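Local structure of GTPase-activating protein GYP1 (Saccharomyces cerevisiae, 1FKM) at residues 43-46 and 51-54. The protein accelerates GTP hydrolysis by Ypt/Rab GTPases, chiefly Ypt1 and Ypt7, by supplying an arginine and a glutamine finger in trans from its TBC domain, the part described here. Residues are numbered along the deposited sequence; the frame is centred on the assembly and turned at random.
Sequences WKLL and PVNT
With chi1 at -73°, CG of Leu45 lies anti to the carbonyl carbon and beside the backbone N; chi2 at 167° extends CD1, which leaves CD2 as the branch turned from helix 39-46 to the loop that follows it. That single methyl makes the contact. It meets the peptide joining Pro51 to Val52, with Leu45 CD2 3.7 Å from Pro51 O and 4.1 Å from Val52 CA. Val52 adds a looser apolar touch at 4.3 Å between Leu45 CD2 and Val52 CG1. The ring of Pro51 takes little part: its CB points away from the helix, and the residue contributes mainly its carbonyl group. Backbones stay apart, Leu45 CA and Pro51 CA being 6.5 Å from each other, and no hydrogen bond joins the two segments directly.

Around this contact, Leu45 also packs on Ile21, Leu26 and Leu50, while the loop is held by backbone hydrogen bonds between Lys44 and Leu50 and between Val52 and Ile21. After helix 39-46 the chain doubles back, so that 51-54 lies beside the helix's last turn within the TBC domain, away from both catalytic fingers. Leu45 CD2 lies against Pro51 O by van der Waals contact alone, adding to a small interface, and the hydrogen bond to that oxygen comes from Gln57 NE2, at the start of helix 57-74.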
ATOM      1  N   TRP A  43      -8.604   8.444   1.694  1.00 17.77           N
ATOM      2  CA  TRP A  43      -8.183   7.111   1.283  1.00 18.00           C
ATOM      3  C   TRP A  43      -9.368   6.138   1.332  1.00 17.93           C
ATOM      4  O   TRP A  43      -9.537   5.305   0.441  1.00 18.54           O
ATOM      5  CB  TRP A  43      -7.062   6.597   2.189  1.00 18.70           C
ATOM      6  CG  TRP A  43      -5.691   7.038   1.777  1.00 19.07           C
ATOM      7  CD1 TRP A  43      -5.355   8.186   1.100  1.00 19.15           C
ATOM      8  CD2 TRP A  43      -4.457   6.368   2.070  1.00 19.58           C
ATOM      9  NE1 TRP A  43      -3.983   8.267   0.961  1.00 21.50           N
ATOM     10  CE2 TRP A  43      -3.411   7.166   1.547  1.00 19.94           C
ATOM     11  CE3 TRP A  43      -4.135   5.171   2.727  1.00 18.43           C
ATOM     12  CZ2 TRP A  43      -2.068   6.806   1.660  1.00 19.23           C
ATOM     13  CZ3 TRP A  43      -2.789   4.811   2.840  1.00 18.97           C
ATOM     14  CH2 TRP A  43      -1.778   5.626   2.310  1.00 19.26           C
ATOM     15  N   LYS A  44     -10.185   6.239   2.373  1.00 15.84           N
ATOM     16  CA  LYS A  44     -11.340   5.350   2.500  1.00 16.23           C
ATOM     17  C   LYS A  44     -12.360   5.611   1.396  1.00 17.52           C
ATOM     18  O   LYS A  44     -12.999   4.679   0.902  1.00 17.72           O
ATOM     19  CB  LYS A  44     -11.978   5.508   3.878  1.00 14.68           C
ATOM     20  CG  LYS A  44     -11.052   5.069   5.013  1.00 15.79           C
ATOM     21  CD  LYS A  44     -11.667   5.314   6.383  1.00 18.39           C
ATOM     22  CE  LYS A  44     -10.633   5.097   7.494  1.00 21.35           C
ATOM     23  NZ  LYS A  44     -11.173   5.444   8.840  1.00 24.13           N
ATOM     24  N   LEU A  45     -12.500   6.870   0.993  1.00 19.36           N
ATOM     25  CA  LEU A  45     -13.434   7.210  -0.080  1.00 20.14           C
ATOM     26  C   LEU A  45     -12.908   6.725  -1.432  1.00 20.29           C
ATOM     27  O   LEU A  45     -13.643   6.128  -2.214  1.00 20.49           O
ATOM     28  CB  LEU A  45     -13.662   8.727  -0.141  1.00 21.56           C
ATOM     29  CG  LEU A  45     -14.512   9.370   0.963  1.00 22.87           C
ATOM     30  CD1 LEU A  45     -14.350  10.886   0.923  1.00 20.80           C
ATOM     31  CD2 LEU A  45     -15.978   8.970   0.772  1.00 23.24           C
ATOM     32  N   LEU A  46     -11.626   6.960  -1.699  1.00 18.44           N
ATOM     33  CA  LEU A  46     -11.049   6.560  -2.980  1.00 20.21           C
ATOM     34  C   LEU A  46     -10.982   5.056  -3.214  1.00 21.31           C
ATOM     35  O   LEU A  46     -11.141   4.595  -4.345  1.00 22.14           O
ATOM     36  CB  LEU A  46      -9.647   7.159  -3.138  1.00 20.65           C
ATOM     37  CG  LEU A  46      -9.587   8.687  -3.238  1.00 21.23           C
ATOM     38  CD1 LEU A  46      -8.127   9.148  -3.247  1.00 24.17           C
ATOM     39  CD2 LEU A  46     -10.314   9.145  -4.502  1.00 24.24           C
ATOM     40  N   PRO A  51     -18.774   5.262   1.927  1.00 25.16           N
ATOM     41  CA  PRO A  51     -19.696   5.703   0.874  1.00 25.18           C
ATOM     42  C   PRO A  51     -19.621   7.213   0.643  1.00 24.42           C
ATOM     43  O   PRO A  51     -19.419   7.979   1.580  1.00 22.68           O
ATOM     44  CB  PRO A  51     -21.065   5.244   1.392  1.00 30.32           C
ATOM     45  CG  PRO A  51     -20.893   5.223   2.879  1.00 32.16           C
ATOM     46  CD  PRO A  51     -19.503   4.657   3.057  1.00 29.08           C
ATOM     47  N   VAL A  52     -19.770   7.640  -0.608  1.00 24.03           N
ATOM     48  CA  VAL A  52     -19.711   9.066  -0.915  1.00 24.56           C
ATOM     49  C   VAL A  52     -20.922   9.829  -0.377  1.00 25.74           C
ATOM     50  O   VAL A  52     -20.848  11.036  -0.158  1.00 26.58           O
ATOM     51  CB  VAL A  52     -19.574   9.314  -2.434  1.00 28.33           C
ATOM     52  CG1 VAL A  52     -18.215   8.808  -2.907  1.00 29.01           C
ATOM     53  CG2 VAL A  52     -20.707   8.618  -3.193  1.00 29.24           C
ATOM     54  N   ASN A  53     -22.034   9.131  -0.166  1.00 24.47           N
ATOM     55  CA  ASN A  53     -23.227   9.767   0.392  1.00 24.92           C
ATOM     56  C   ASN A  53     -22.992   9.831   1.898  1.00 24.24           C
ATOM     57  O   ASN A  53     -23.088   8.815   2.585  1.00 24.48           O
ATOM     58  CB  ASN A  53     -24.473   8.928   0.108  1.00 27.89           C
ATOM     59  CG  ASN A  53     -25.752   9.613   0.559  1.00 29.13           C
ATOM     60  OD1 ASN A  53     -25.750  10.388   1.517  1.00 30.26           O
ATOM     61  ND2 ASN A  53     -26.856   9.317  -0.123  1.00 29.59           N
ATOM     62  N   THR A  54     -22.684  11.019   2.407  1.00 28.59           N
ATOM     63  CA  THR A  54     -22.398  11.200   3.830  1.00 30.13           C
ATOM     64  C   THR A  54     -23.489  10.699   4.771  1.00 32.81           C
ATOM     65  O   THR A  54     -23.197  10.259   5.884  1.00 31.93           O
ATOM     66  CB  THR A  54     -22.102  12.682   4.155  1.00 34.09           C
ATOM     67  OG1 THR A  54     -23.239  13.490   3.824  1.00 35.04           O
ATOM     68  CG2 THR A  54     -20.898  13.167   3.362  1.00 33.76           C
TER